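Local coordinates for uncharacterized protein PSPTO_0244 (Pseudomonas syringae pv. tomato, PDB 3MYX) that is of unknown function but has a cupin fold and is probably related to (S)-ureidoglycine aminohydrolase, at residues Gly25-His30 with Arg37-Val42; Ala93-Gly96 with Gln100-Ile103; Pro5-Leu10 with Val197-Glu202; Cys154-Leu159 with Lys233-Thr238; Pro64-Leu69 with Asn158-Thr163. One frame throughout, in Å; residues are numbered along the deposited sequence. Where two conformers were deposited one is given.

Interaction 1: residues Gly25-His30 with Arg37-Val42; sequences GPIDAH and RRTAFV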
# COMPACT_ATOMS: atom_id res chain seq x y z
N GLY A 25 -14.74 -11.21 2.41
CA GLY A 25 -15.17 -11.93 1.22
C GLY A 25 -14.39 -11.54 -0.01
O GLY A 25 -13.58 -10.63 0.02
N PRO A 26 -14.61 -12.25 -1.11
CA PRO A 26 -13.92 -11.88 -2.33
C PRO A 26 -14.29 -10.47 -2.77
O PRO A 26 -15.44 -10.06 -2.63
CB PRO A 26 -14.44 -12.91 -3.35
CG PRO A 26 -15.81 -13.31 -2.82
CD PRO A 26 -15.63 -13.29 -1.32
N ILE A 27 -13.34 -9.75 -3.34
CA ILE A 27 -13.61 -8.40 -3.83
C ILE A 27 -14.61 -8.46 -4.98
O ILE A 27 -15.52 -7.63 -5.11
CB ILE A 27 -12.30 -7.67 -4.25
CG1 ILE A 27 -11.35 -7.48 -3.06
CG2 ILE A 27 -12.65 -6.32 -4.93
CD1 ILE A 27 -9.91 -7.14 -3.47
N ASP A 28 -14.41 -9.45 -5.85
CA ASP A 28 -15.28 -9.69 -6.99
C ASP A 28 -15.18 -11.17 -7.36
O ASP A 28 -14.51 -11.94 -6.65
CB ASP A 28 -14.97 -8.73 -8.15
CG ASP A 28 -13.57 -8.90 -8.73
OD1 ASP A 28 -13.01 -10.02 -8.65
OD2 ASP A 28 -13.06 -7.90 -9.28
N ALA A 29 -15.83 -11.58 -8.44
CA ALA A 29 -15.91 -12.99 -8.77
C ALA A 29 -14.59 -13.57 -9.26
O ALA A 29 -14.52 -14.77 -9.47
CB ALA A 29 -17.02 -13.24 -9.80
N HIS A 30 -13.57 -12.73 -9.45
CA HIS A 30 -12.24 -13.19 -9.82
C HIS A 30 -11.27 -13.34 -8.65
O HIS A 30 -10.17 -13.88 -8.84
CB HIS A 30 -11.61 -12.24 -10.84
CG HIS A 30 -12.37 -12.14 -12.11
ND1 HIS A 30 -12.11 -12.96 -13.18
CD2 HIS A 30 -13.36 -11.32 -12.49
CE1 HIS A 30 -12.94 -12.65 -14.17
NE2 HIS A 30 -13.70 -11.65 -13.78
N ARG A 37 -9.95 -12.43 2.77
CA ARG A 37 -9.92 -11.09 2.20
C ARG A 37 -10.74 -10.14 3.05
O ARG A 37 -11.94 -10.35 3.24
CB ARG A 37 -10.45 -11.11 0.75
CG ARG A 37 -10.53 -9.74 0.09
CD ARG A 37 -9.17 -9.20 -0.33
NE ARG A 37 -8.70 -9.84 -1.54
CZ ARG A 37 -7.52 -9.61 -2.11
NH1 ARG A 37 -6.64 -8.82 -1.54
NH2 ARG A 37 -7.22 -10.22 -3.24
N ARG A 38 -10.09 -9.09 3.55
CA ARG A 38 -10.72 -8.11 4.44
C ARG A 38 -10.51 -6.76 3.81
O ARG A 38 -9.42 -6.18 3.88
CB ARG A 38 -10.11 -8.18 5.85
CG ARG A 38 -9.92 -9.58 6.39
CD ARG A 38 -11.22 -10.31 6.60
NE ARG A 38 -10.98 -11.71 6.91
CZ ARG A 38 -10.63 -12.17 8.12
NH1 ARG A 38 -10.51 -11.33 9.14
NH2 ARG A 38 -10.41 -13.47 8.30
N THR A 39 -11.56 -6.26 3.15
CA THR A 39 -11.43 -5.05 2.35
C THR A 39 -11.92 -3.83 3.11
O THR A 39 -13.05 -3.81 3.60
CB THR A 39 -12.21 -5.23 1.04
OG1 THR A 39 -11.65 -6.35 0.34
CG2 THR A 39 -12.14 -4.00 0.18
N ALA A 40 -11.06 -2.83 3.23
CA ALA A 40 -11.39 -1.58 3.90
C ALA A 40 -11.96 -0.53 2.95
O ALA A 40 -12.67 0.38 3.38
CB ALA A 40 -10.18 -1.03 4.59
N PHE A 41 -11.63 -0.65 1.66
CA PHE A 41 -12.00 0.34 0.68
C PHE A 41 -12.00 -0.31 -0.69
O PHE A 41 -11.08 -1.04 -1.05
CB PHE A 41 -10.96 1.46 0.67
CG PHE A 41 -11.20 2.50 -0.39
CD1 PHE A 41 -10.62 2.38 -1.65
CD2 PHE A 41 -12.02 3.58 -0.14
CE1 PHE A 41 -10.84 3.33 -2.63
CE2 PHE A 41 -12.25 4.52 -1.13
CZ PHE A 41 -11.65 4.40 -2.35
N VAL A 42 -13.03 -0.01 -1.48
CA VAL A 42 -12.99 -0.26 -2.90
C VAL A 42 -13.78 0.85 -3.58
O VAL A 42 -14.88 1.20 -3.16
CB VAL A 42 -13.50 -1.69 -3.29
CG1 VAL A 42 -14.89 -1.96 -2.73
CG2 VAL A 42 -13.48 -1.89 -4.81
O HOH W 1 -13.73 -8.12 0.81

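Interaction 2: residues Ala93-Gly96 with Gln100-Ile103; sequences AVIG and QVRI. With EDO (1,2-ethanediol), chain D.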
# COMPACT_ATOMS: atom_id res chain seq x y z
N ALA A 93 6.15 -6.83 -1.78
CA ALA A 93 6.31 -7.24 -3.16
C ALA A 93 5.05 -6.89 -3.93
O ALA A 93 4.00 -6.61 -3.34
CB ALA A 93 6.60 -8.73 -3.29
N VAL A 94 5.18 -6.95 -5.25
CA VAL A 94 4.06 -6.72 -6.16
C VAL A 94 3.85 -7.97 -7.03
O VAL A 94 4.82 -8.54 -7.53
CB VAL A 94 4.35 -5.53 -7.13
CG1 VAL A 94 3.12 -5.26 -8.01
CG2 VAL A 94 4.76 -4.33 -6.34
N ILE A 95 2.60 -8.39 -7.16
CA ILE A 95 2.19 -9.40 -8.13
C ILE A 95 1.57 -8.65 -9.31
O ILE A 95 0.55 -7.97 -9.14
CB ILE A 95 1.15 -10.37 -7.54
CG1 ILE A 95 1.70 -11.06 -6.29
CG2 ILE A 95 0.73 -11.39 -8.59
CD1 ILE A 95 0.68 -11.91 -5.52
N GLY A 96 2.19 -8.71 -10.48
CA GLY A 96 1.63 -8.06 -11.62
C GLY A 96 0.38 -8.76 -12.10
O GLY A 96 0.17 -9.98 -11.87
N GLN A 100 1.24 -16.04 -13.19
CA GLN A 100 1.01 -17.37 -12.66
C GLN A 100 1.76 -17.44 -11.34
O GLN A 100 2.99 -17.31 -11.30
CB GLN A 100 1.51 -18.44 -13.61
CG GLN A 100 1.15 -19.83 -13.16
CD GLN A 100 1.89 -20.88 -13.95
OE1 GLN A 100 3.09 -21.04 -13.80
NE2 GLN A 100 1.16 -21.61 -14.78
N VAL A 101 1.04 -17.56 -10.23
CA VAL A 101 1.67 -17.38 -8.93
C VAL A 101 1.11 -18.33 -7.89
O VAL A 101 -0.11 -18.57 -7.83
CB VAL A 101 1.55 -15.90 -8.45
CG1 VAL A 101 0.10 -15.49 -8.26
CG2 VAL A 101 2.37 -15.66 -7.18
N ARG A 102 2.01 -18.85 -7.07
CA ARG A 102 1.64 -19.59 -5.87
C ARG A 102 1.97 -18.70 -4.68
O ARG A 102 3.08 -18.15 -4.58
CB ARG A 102 2.37 -20.93 -5.79
CG ARG A 102 2.04 -21.76 -4.56
CD ARG A 102 2.65 -23.12 -4.73
NE ARG A 102 2.47 -24.02 -3.60
CZ ARG A 102 1.39 -24.76 -3.36
NH1 ARG A 102 0.32 -24.70 -4.15
NH2 ARG A 102 1.37 -25.55 -2.31
N ILE A 103 0.98 -18.54 -3.81
CA ILE A 103 1.07 -17.72 -2.62
C ILE A 103 1.04 -18.68 -1.44
O ILE A 103 0.02 -19.29 -1.17
CB ILE A 103 -0.11 -16.72 -2.56
CG1 ILE A 103 -0.16 -15.86 -3.84
CG2 ILE A 103 -0.05 -15.87 -1.29
CD1 ILE A 103 -1.36 -14.93 -3.97
C1 EDO D . 4.33 -21.32 -10.18
O1 EDO D . 4.44 -21.01 -11.56
C2 EDO D . 2.87 -21.22 -9.76
O2 EDO D . 2.07 -22.18 -10.48

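Interaction 3: residues Pro5-Leu10 with Val197-Glu202; sequences PTVLLL and VVLSLE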
# COMPACT_ATOMS: atom_id res chain seq x y z
N PRO A 5 -14.76 9.47 0.68
CA PRO A 5 -13.36 9.02 0.76
C PRO A 5 -12.70 9.48 2.05
O PRO A 5 -12.87 10.62 2.46
CB PRO A 5 -12.69 9.68 -0.46
CG PRO A 5 -13.57 10.79 -0.84
CD PRO A 5 -14.97 10.35 -0.48
N THR A 6 -11.96 8.59 2.69
CA THR A 6 -11.32 8.93 3.95
C THR A 6 -9.93 8.27 4.05
O THR A 6 -9.46 7.61 3.11
CB THR A 6 -12.21 8.54 5.15
OG1 THR A 6 -11.76 9.23 6.34
CG2 THR A 6 -12.24 7.03 5.36
N VAL A 7 -9.30 8.54 5.19
CA VAL A 7 -8.01 7.99 5.56
C VAL A 7 -8.28 6.82 6.49
O VAL A 7 -9.00 6.96 7.50
CB VAL A 7 -7.14 9.07 6.27
CG1 VAL A 7 -5.84 8.48 6.76
CG2 VAL A 7 -6.92 10.28 5.34
N LEU A 8 -7.71 5.67 6.14
CA LEU A 8 -7.98 4.41 6.84
C LEU A 8 -6.70 3.73 7.28
O LEU A 8 -5.88 3.35 6.45
CB LEU A 8 -8.75 3.46 5.92
CG LEU A 8 -10.11 4.01 5.44
CD1 LEU A 8 -10.68 3.17 4.32
CD2 LEU A 8 -11.09 4.12 6.63
N LEU A 9 -6.54 3.58 8.58
CA LEU A 9 -5.43 2.81 9.14
C LEU A 9 -5.74 1.33 8.87
O LEU A 9 -6.78 0.82 9.31
CB LEU A 9 -5.23 3.10 10.63
CG LEU A 9 -3.82 3.02 11.24
CD1 LEU A 9 -3.13 1.73 10.90
CD2 LEU A 9 -2.93 4.20 10.84
N LEU A 10 -4.87 0.64 8.14
CA LEU A 10 -5.10 -0.77 7.78
C LEU A 10 -4.51 -1.72 8.83
O LEU A 10 -5.14 -2.71 9.18
CB LEU A 10 -4.52 -1.10 6.40
CG LEU A 10 -5.05 -0.26 5.23
CD1 LEU A 10 -4.49 -0.82 3.92
CD2 LEU A 10 -6.60 -0.25 5.19
N VAL A 197 4.13 10.16 10.98
CA VAL A 197 3.42 11.28 10.41
C VAL A 197 2.07 11.40 11.07
O VAL A 197 1.45 10.39 11.42
CB VAL A 197 3.29 11.16 8.86
CG1 VAL A 197 2.55 9.92 8.47
CG2 VAL A 197 2.65 12.42 8.23
N VAL A 198 1.62 12.65 11.25
CA VAL A 198 0.27 12.92 11.71
C VAL A 198 -0.59 13.36 10.53
O VAL A 198 -0.26 14.32 9.81
CB VAL A 198 0.26 14.01 12.80
CG1 VAL A 198 -1.18 14.36 13.17
CG2 VAL A 198 1.05 13.54 14.00
N LEU A 199 -1.66 12.62 10.31
CA LEU A 199 -2.66 12.92 9.29
C LEU A 199 -3.89 13.47 10.01
O LEU A 199 -4.54 12.76 10.80
CB LEU A 199 -2.97 11.68 8.44
CG LEU A 199 -1.77 11.03 7.74
CD1 LEU A 199 -2.21 9.78 6.95
CD2 LEU A 199 -1.04 12.02 6.81
N SER A 200 -4.18 14.74 9.77
CA SER A 200 -5.36 15.39 10.37
C SER A 200 -6.53 15.33 9.38
O SER A 200 -6.35 15.65 8.21
CB SER A 200 -5.04 16.84 10.77
OG SER A 200 -3.84 16.95 11.51
N LEU A 201 -7.72 14.92 9.83
CA LEU A 201 -8.78 14.43 8.91
C LEU A 201 -10.02 15.32 8.69
O LEU A 201 -10.28 16.23 9.47
CB LEU A 201 -9.24 13.04 9.37
CG LEU A 201 -8.09 12.07 9.60
CD1 LEU A 201 -8.62 10.69 9.96
CD2 LEU A 201 -7.18 12.01 8.37
N GLU A 202 -10.79 15.01 7.62
CA GLU A 202 -11.99 15.78 7.24
C GLU A 202 -12.90 16.05 8.44
O GLU A 202 -13.38 17.17 8.63
CB GLU A 202 -12.80 15.06 6.15

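Interaction 4: residues Cys154-Leu159 with Lys233-Thr238; sequences CRSNNL and KFYAVT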
# COMPACT_ATOMS: atom_id res chain seq x y z
N CYS A 154 12.53 15.66 -0.99
CA CYS A 154 11.91 14.35 -1.14
C CYS A 154 12.71 13.53 -2.15
O CYS A 154 13.31 14.08 -3.08
CB CYS A 154 10.47 14.44 -1.65
SG CYS A 154 9.42 15.57 -0.72
N ARG A 155 12.73 12.22 -1.95
CA ARG A 155 13.33 11.29 -2.91
C ARG A 155 12.41 10.10 -3.10
O ARG A 155 11.66 9.74 -2.20
CB ARG A 155 14.71 10.80 -2.45
CG ARG A 155 15.74 11.89 -2.16
CD ARG A 155 17.04 11.32 -1.71
NE ARG A 155 16.95 10.80 -0.35
CZ ARG A 155 17.97 10.73 0.50
NH1 ARG A 155 19.21 11.09 0.13
NH2 ARG A 155 17.77 10.31 1.73
N SER A 156 12.52 9.44 -4.25
CA SER A 156 11.75 8.23 -4.51
C SER A 156 12.48 7.31 -5.47
O SER A 156 13.44 7.69 -6.15
CB SER A 156 10.39 8.57 -5.10
OG SER A 156 10.55 9.04 -6.41
N ASN A 157 11.96 6.10 -5.55
CA ASN A 157 12.35 5.13 -6.55
C ASN A 157 11.10 4.35 -6.89
O ASN A 157 10.58 3.59 -6.05
CB ASN A 157 13.45 4.20 -6.02
CG ASN A 157 13.94 3.21 -7.07
OD1 ASN A 157 13.23 2.88 -8.00
ND2 ASN A 157 15.16 2.72 -6.89
N ASN A 158 10.59 4.56 -8.10
CA ASN A 158 9.48 3.77 -8.63
C ASN A 158 9.98 2.40 -9.07
O ASN A 158 10.35 2.21 -10.21
CB ASN A 158 8.82 4.49 -9.81
CG ASN A 158 8.23 5.81 -9.41
OD1 ASN A 158 7.37 5.88 -8.52
ND2 ASN A 158 8.67 6.89 -10.06
N LEU A 159 10.01 1.47 -8.14
CA LEU A 159 10.51 0.12 -8.37
C LEU A 159 9.59 -0.68 -9.27
O LEU A 159 10.02 -1.64 -9.91
CB LEU A 159 10.69 -0.61 -7.05
CG LEU A 159 11.79 -0.01 -6.17
CD1 LEU A 159 11.68 -0.50 -4.72
CD2 LEU A 159 13.17 -0.33 -6.75
N LYS A 233 8.94 5.61 3.42
CA LYS A 233 7.78 4.75 3.28
C LYS A 233 7.82 3.92 2.02
O LYS A 233 8.38 4.36 1.01
CB LYS A 233 6.50 5.59 3.29
CG LYS A 233 6.27 6.41 2.05
CD LYS A 233 5.23 7.50 2.27
CE LYS A 233 4.91 8.21 0.98
NZ LYS A 233 3.96 9.37 1.20
N PHE A 234 7.19 2.75 2.08
CA PHE A 234 6.71 2.08 0.88
C PHE A 234 5.45 2.82 0.46
O PHE A 234 4.64 3.22 1.32
CB PHE A 234 6.31 0.64 1.17
CG PHE A 234 7.44 -0.31 1.36
CD1 PHE A 234 8.32 -0.57 0.32
CD2 PHE A 234 7.57 -1.05 2.54
CE1 PHE A 234 9.34 -1.51 0.47
CE2 PHE A 234 8.60 -1.99 2.68
CZ PHE A 234 9.47 -2.22 1.67
N TYR A 235 5.24 2.94 -0.84
CA TYR A 235 4.01 3.50 -1.36
C TYR A 235 3.48 2.71 -2.54
O TYR A 235 4.24 2.09 -3.30
CB TYR A 235 4.19 4.95 -1.77
CG TYR A 235 5.18 5.17 -2.90
CD1 TYR A 235 4.79 5.05 -4.24
CD2 TYR A 235 6.51 5.45 -2.63
CE1 TYR A 235 5.69 5.25 -5.27
CE2 TYR A 235 7.41 5.62 -3.66
CZ TYR A 235 7.01 5.53 -4.96
OH TYR A 235 7.98 5.71 -5.94
N ALA A 236 2.16 2.76 -2.68
CA ALA A 236 1.48 2.45 -3.93
C ALA A 236 0.59 3.66 -4.21
O ALA A 236 -0.23 4.01 -3.35
CB ALA A 236 0.62 1.19 -3.82
N VAL A 237 0.77 4.31 -5.36
CA VAL A 237 -0.06 5.45 -5.72
C VAL A 237 -0.64 5.24 -7.11
O VAL A 237 0.00 4.64 -7.98
CB VAL A 237 0.72 6.78 -5.69
CG1 VAL A 237 1.12 7.13 -4.25
CG2 VAL A 237 1.92 6.79 -6.64
N THR A 238 -1.85 5.74 -7.33
CA THR A 238 -2.42 5.78 -8.67
C THR A 238 -2.06 7.04 -9.40
O THR A 238 -1.31 7.86 -8.86
CB THR A 238 -3.93 5.60 -8.62
OG1 THR A 238 -4.52 6.63 -7.82
CG2 THR A 238 -4.28 4.21 -8.07
OXT THR A 238 -2.50 7.22 -10.56

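Interaction 5: residues Pro64-Leu69 with Asn158-Thr163; sequences PYTEML and NLFEDT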
# COMPACT_ATOMS: atom_id res chain seq x y z
N PRO A 64 -5.60 -12.01 -11.07
CA PRO A 64 -6.60 -11.19 -11.76
C PRO A 64 -6.39 -9.68 -11.60
O PRO A 64 -7.05 -8.91 -12.29
CB PRO A 64 -7.90 -11.60 -11.08
CG PRO A 64 -7.48 -12.02 -9.72
CD PRO A 64 -6.20 -12.73 -9.94
N TYR A 65 -5.53 -9.29 -10.66
CA TYR A 65 -5.32 -7.91 -10.30
C TYR A 65 -3.84 -7.58 -10.39
O TYR A 65 -3.00 -8.48 -10.42
CB TYR A 65 -5.76 -7.68 -8.86
CG TYR A 65 -7.10 -8.26 -8.44
CD1 TYR A 65 -8.20 -8.26 -9.29
CD2 TYR A 65 -7.28 -8.76 -7.16
CE1 TYR A 65 -9.43 -8.76 -8.90
CE2 TYR A 65 -8.50 -9.26 -6.76
CZ TYR A 65 -9.57 -9.24 -7.62
OH TYR A 65 -10.77 -9.75 -7.20
N THR A 66 -3.50 -6.29 -10.37
CA THR A 66 -2.17 -5.87 -9.93
C THR A 66 -2.29 -5.68 -8.43
O THR A 66 -3.13 -4.94 -7.99
CB THR A 66 -1.71 -4.58 -10.58
OG1 THR A 66 -1.77 -4.74 -12.00
CG2 THR A 66 -0.30 -4.22 -10.13
N GLU A 67 -1.46 -6.35 -7.65
CA GLU A 67 -1.63 -6.33 -6.18
C GLU A 67 -0.29 -6.23 -5.45
O GLU A 67 0.63 -7.00 -5.69
CB GLU A 67 -2.45 -7.53 -5.70
CG GLU A 67 -2.79 -7.46 -4.21
CD GLU A 67 -3.90 -8.44 -3.78
OE1 GLU A 67 -4.61 -9.03 -4.63
OE2 GLU A 67 -4.08 -8.53 -2.54
N MSE A 68 -0.22 -5.25 -4.55
CA MSE A 68 0.91 -5.05 -3.66
C MSE A 68 0.59 -5.63 -2.31
O MSE A 68 -0.50 -5.41 -1.77
CB MSE A 68 1.19 -3.57 -3.47
CG MSE A 68 2.31 -3.30 -2.49
SE MSE A 68 2.36 -1.44 -2.17
CE MSE A 68 4.08 -1.32 -1.34
N LEU A 69 1.56 -6.35 -1.75
CA LEU A 69 1.48 -6.96 -0.40
C LEU A 69 2.53 -6.34 0.49
O LEU A 69 3.67 -6.19 0.07
CB LEU A 69 1.79 -8.48 -0.45
CG LEU A 69 0.90 -9.45 -1.23
CD1 LEU A 69 1.12 -9.31 -2.74
CD2 LEU A 69 1.13 -10.88 -0.76
N ASN A 158 10.59 4.56 -8.10
CA ASN A 158 9.48 3.77 -8.63
C ASN A 158 9.98 2.40 -9.07
O ASN A 158 10.35 2.21 -10.21
CB ASN A 158 8.82 4.49 -9.81
CG ASN A 158 8.23 5.81 -9.41
OD1 ASN A 158 7.37 5.88 -8.52
ND2 ASN A 158 8.67 6.89 -10.06
N LEU A 159 10.01 1.47 -8.14
CA LEU A 159 10.51 0.12 -8.37
C LEU A 159 9.59 -0.68 -9.27
O LEU A 159 10.02 -1.64 -9.91
CB LEU A 159 10.69 -0.61 -7.05
CG LEU A 159 11.79 -0.01 -6.17
CD1 LEU A 159 11.68 -0.50 -4.72
CD2 LEU A 159 13.17 -0.33 -6.75
N PHE A 160 8.31 -0.32 -9.31
CA PHE A 160 7.34 -0.97 -10.19
C PHE A 160 6.44 0.11 -10.79
O PHE A 160 5.85 0.91 -10.07
CB PHE A 160 6.52 -2.00 -9.42
CG PHE A 160 5.40 -2.58 -10.21
CD1 PHE A 160 5.61 -3.63 -11.07
CD2 PHE A 160 4.12 -2.07 -10.06
CE1 PHE A 160 4.52 -4.16 -11.79
CE2 PHE A 160 3.07 -2.56 -10.78
CZ PHE A 160 3.27 -3.61 -11.63
N GLU A 161 6.40 0.16 -12.11
CA GLU A 161 5.52 1.05 -12.83
C GLU A 161 4.59 0.19 -13.70
O GLU A 161 5.03 -0.38 -14.69
CB GLU A 161 6.31 2.03 -13.67
CG GLU A 161 7.17 2.95 -12.83
CD GLU A 161 8.00 3.92 -13.68
OE1 GLU A 161 8.43 3.55 -14.79
OE2 GLU A 161 8.24 5.04 -13.21
N ASP A 162 3.33 0.10 -13.32
CA ASP A 162 2.42 -0.78 -14.02
C ASP A 162 2.08 -0.25 -15.40
O ASP A 162 2.04 0.96 -15.64
CB ASP A 162 1.13 -0.94 -13.22
CG ASP A 162 0.42 -2.25 -13.48
OD1 ASP A 162 0.92 -3.09 -14.26
OD2 ASP A 162 -0.65 -2.44 -12.87
N THR A 163 1.77 -1.19 -16.30
CA THR A 163 1.09 -0.85 -17.54
C THR A 163 -0.37 -1.34 -17.53
O THR A 163 -1.13 -0.91 -18.38
CB THR A 163 1.82 -1.41 -18.78
OG1 THR A 163 1.98 -2.82 -18.65
CG2 THR A 163 3.16 -0.75 -18.93

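Interaction 1: residues Gly25-His30 with Arg37-Val42
Ile27 lies across the side chain of Arg37, at a point where the loop after strand 23-24 runs on beside strand 37-39 of an antiparallel cupin sheet. CD1 of Ile27 sits over one face of the guanidinium, near its rim, and comes to 3.5 Å from Arg37 NE. The two side chains cross obliquely. On Ile27, CG1 is anti to the carbonyl carbon (chi1 -63°) and the chain runs on extended to CD1. Arg37 folds twice, at chi2 and chi3, and this bend brings its flat head under the isoleucine instead of sending it straight out. The guanidinium itself is held by charge: NE makes a salt bridge to Asp31 and NH1 another to Glu67, while Phe113 adds a cation-pi contact. This buried arginine is therefore likely to stay charged and fixed in rotation.

Thr39, two residues along the strand, meets the same isoleucine at about a right angle, with OG1 3.6 Å from Ile27 CG1. The backbones join at one place, where Gly25 N donates to Arg37 O over 3.0 Å (N-H...O 161°) and extends the pairing of strands 23-24 and 37-39. A single water adds a second link: it accepts from Thr39 OG1 at 2.8 Å and donates to Gly25 O at 2.6 Å. Further along the loop is an Asx turn. There Asp28 OD1, which also bonds Tyr65 OH, receives His30 N at 2.9 Å from above the carboxylate plane.

Interaction 2: residues Ala93-Gly96 with Gln100-Ile103
This is a purely apolar contact in which Ile95 reaches from one sheet of the N-terminal cupin barrel to Val101 and Ile103 on another. Strand 92-95 belongs to the larger antiparallel sheet and strand 101-105 to the four-stranded one. A short connection carries the chain from the first to the second, and the two strands come no nearer than 8.0 Å between the CA atoms of Ile95 and Val101, so side chains fill the gap.

The two branches of Ile95 divide the work. CG2, anti to the backbone N, meets Val101 CG1 at 4.2 Å, and these side chains cross at about a right angle. The other branch runs through CG1 out to CD1 and ends against CD1 of Ile103, methyl to methyl. Val101 presents CG1 from between its backbone N and carbonyl carbon (chi1 62°), which aims that methyl across the gap. Tyr63 packs against all three residues, Leu78 of strand 75-80 touches both isoleucines, and the three touching residues are all buried.

Gln100, just before the strand, points the other way and is exposed. An ethanediol, probably from the crystallisation liquor, lies beside it and is also bonded to Gly81 N. Its O1 donates to Gln100 OE1 over 2.6 Å.

Interaction 3: residues Pro5-Leu10 with Val197-Glu202
Val7 holds CG1 trans to its backbone N (chi1 175°) and CG2 opposite the carbonyl carbon, a setting that spreads both methyls toward Leu199 and Leu201. The leucines share one rotamer: CG lies trans to the carbonyl carbon in each, with chi1 -57° at Leu199 and -50° at Leu201. Alternate residues of strand 197-201 thus turn the same way, and their delta methyls reach Val7 from two neighbouring positions.

Leu201 comes closer. Its CD2 stands 3.5 Å from Val7 CG2, tighter than a usual carbon-carbon contact, and 3.6 Å from Val7 CB. Leu199 approaches at about a right angle and touches with one methyl, its CD1 lying 3.9 Å from Val7 CG1.

Strand 7-11 is the first of the chain, yet it pairs with strand 214-217 at the edge of the seven-stranded sheet, whereas strand 197-201 belongs to the five-stranded one. Val7 also packs on Val215, Val217 and Leu207. The contact therefore joins the two sheets and ties the N-terminal strand into the interior of the C-terminal cupin barrel, over a separation of 187 residues. The touching groups are all methyls and methines, so the hold here depends on shape and exclusion of water, with no polar pairing between the two segments.

Interaction 4: residues Cys154-Leu159 with Lys233-Thr238
The phenol of Tyr235 reaches from strand 233-237 to strand 154-158 in the seven-stranded sheet of the C-terminal cupin barrel. Both strands flank strand 168-174. The axes of these short segments pass 9.2 Å apart at 60°, and Tyr235 spans the gap while packing on Trp172 of the strand between.

One hydrogen bond crosses: Tyr235 OH donates to Asn158 OD1 over 2.7 Å. The oxygen lies at the edge of the phenol ring and in its plane. Relative to the amide, the hydroxyl stands 55° above the carbonyl plane, not on a lone pair; the amide and ring planes are nearly perpendicular. Arg168 NH1 donates to the same OD1, so two donors grip one oxygen and probably fix the turn of the amide. Asn158 is also the centre of an inverse gamma turn.

The remaining contacts are not hydrogen bonds. Tyr235 carries CG between its backbone N and carbonyl carbon (chi1 63°), and the ring swings over toward the other strand. The hydroxyl then lies 3.8 Å from Ser156 CB. It also passes the main chain of Asn157, whose side-chain ND2 bonds to Leu135 O; in this close approach Asn157 O sits 3.4 Å from Tyr235 OH.

Interaction 5: residues Pro64-Leu69 with Asn158-Thr163
Thr66 and Asp162 face each other with CA atoms 8.0 Å apart, Thr66 at the start of strand 66-71 and Asp162 just beyond the bulged strand 154-161, which turns a corner at Leu159. Their side chains reach out to meet in the gap between. Thr66 OG1 donates to Asp162 OD2 over 2.7 Å and meets the carboxylate on its syn side, 22° out of plane. Ser165 OG is a second partner of OD2, and OD1 is bonded to Ala164 N. With both oxygens engaged, the carboxylate is probably held against rotation.

The strands belong to different cupin barrels, so this is an interface between the two halves of the chain, an arrangement consistent with a bicupin. Leu159 and Phe160 both face Ile169, a classic beta bulge in strand 154-161.

Thr66 also works through its methyl. CG2 is anti to the backbone N, which turns it toward the Phe160 ring; it meets the ring at a slant, with 3.8 Å from Thr66 CG2 to Phe160 CE2 and 3.9 Å to CZ of the same ring. Phe160 packs as well on Val94 of strand 92-95 and Thr128 of strand 127-130. The same methyl carbon, Thr66 CG2, lies 3.3 Å from Asp162 OD2.

Overall arrangement
Interactions 2, 3 and 5 are buried, whereas 1 and 4 are partly so. Chemistry follows place: 2 and 3, each inside one barrel, use apolar side chains alone, while 1, 4 and 5 place hydrogen bonds among their packing. Interaction 5 is the hub. Its strand 66-71 pairs with strand 92-95 of interaction 2, it shares Asn158 and Leu159 with interaction 4, and selenomethionine Met68 packs on Phe234, Tyr235 and Ala236. Interaction 1 joins it through a salt bridge to Glu67 and a hydrogen bond to Tyr65. Interaction 3 lies on the other side of the chain's centre, about 23 Å from interaction 5 between centres, yet touches interaction 1 where Leu8 and Leu10 pack on Ala40.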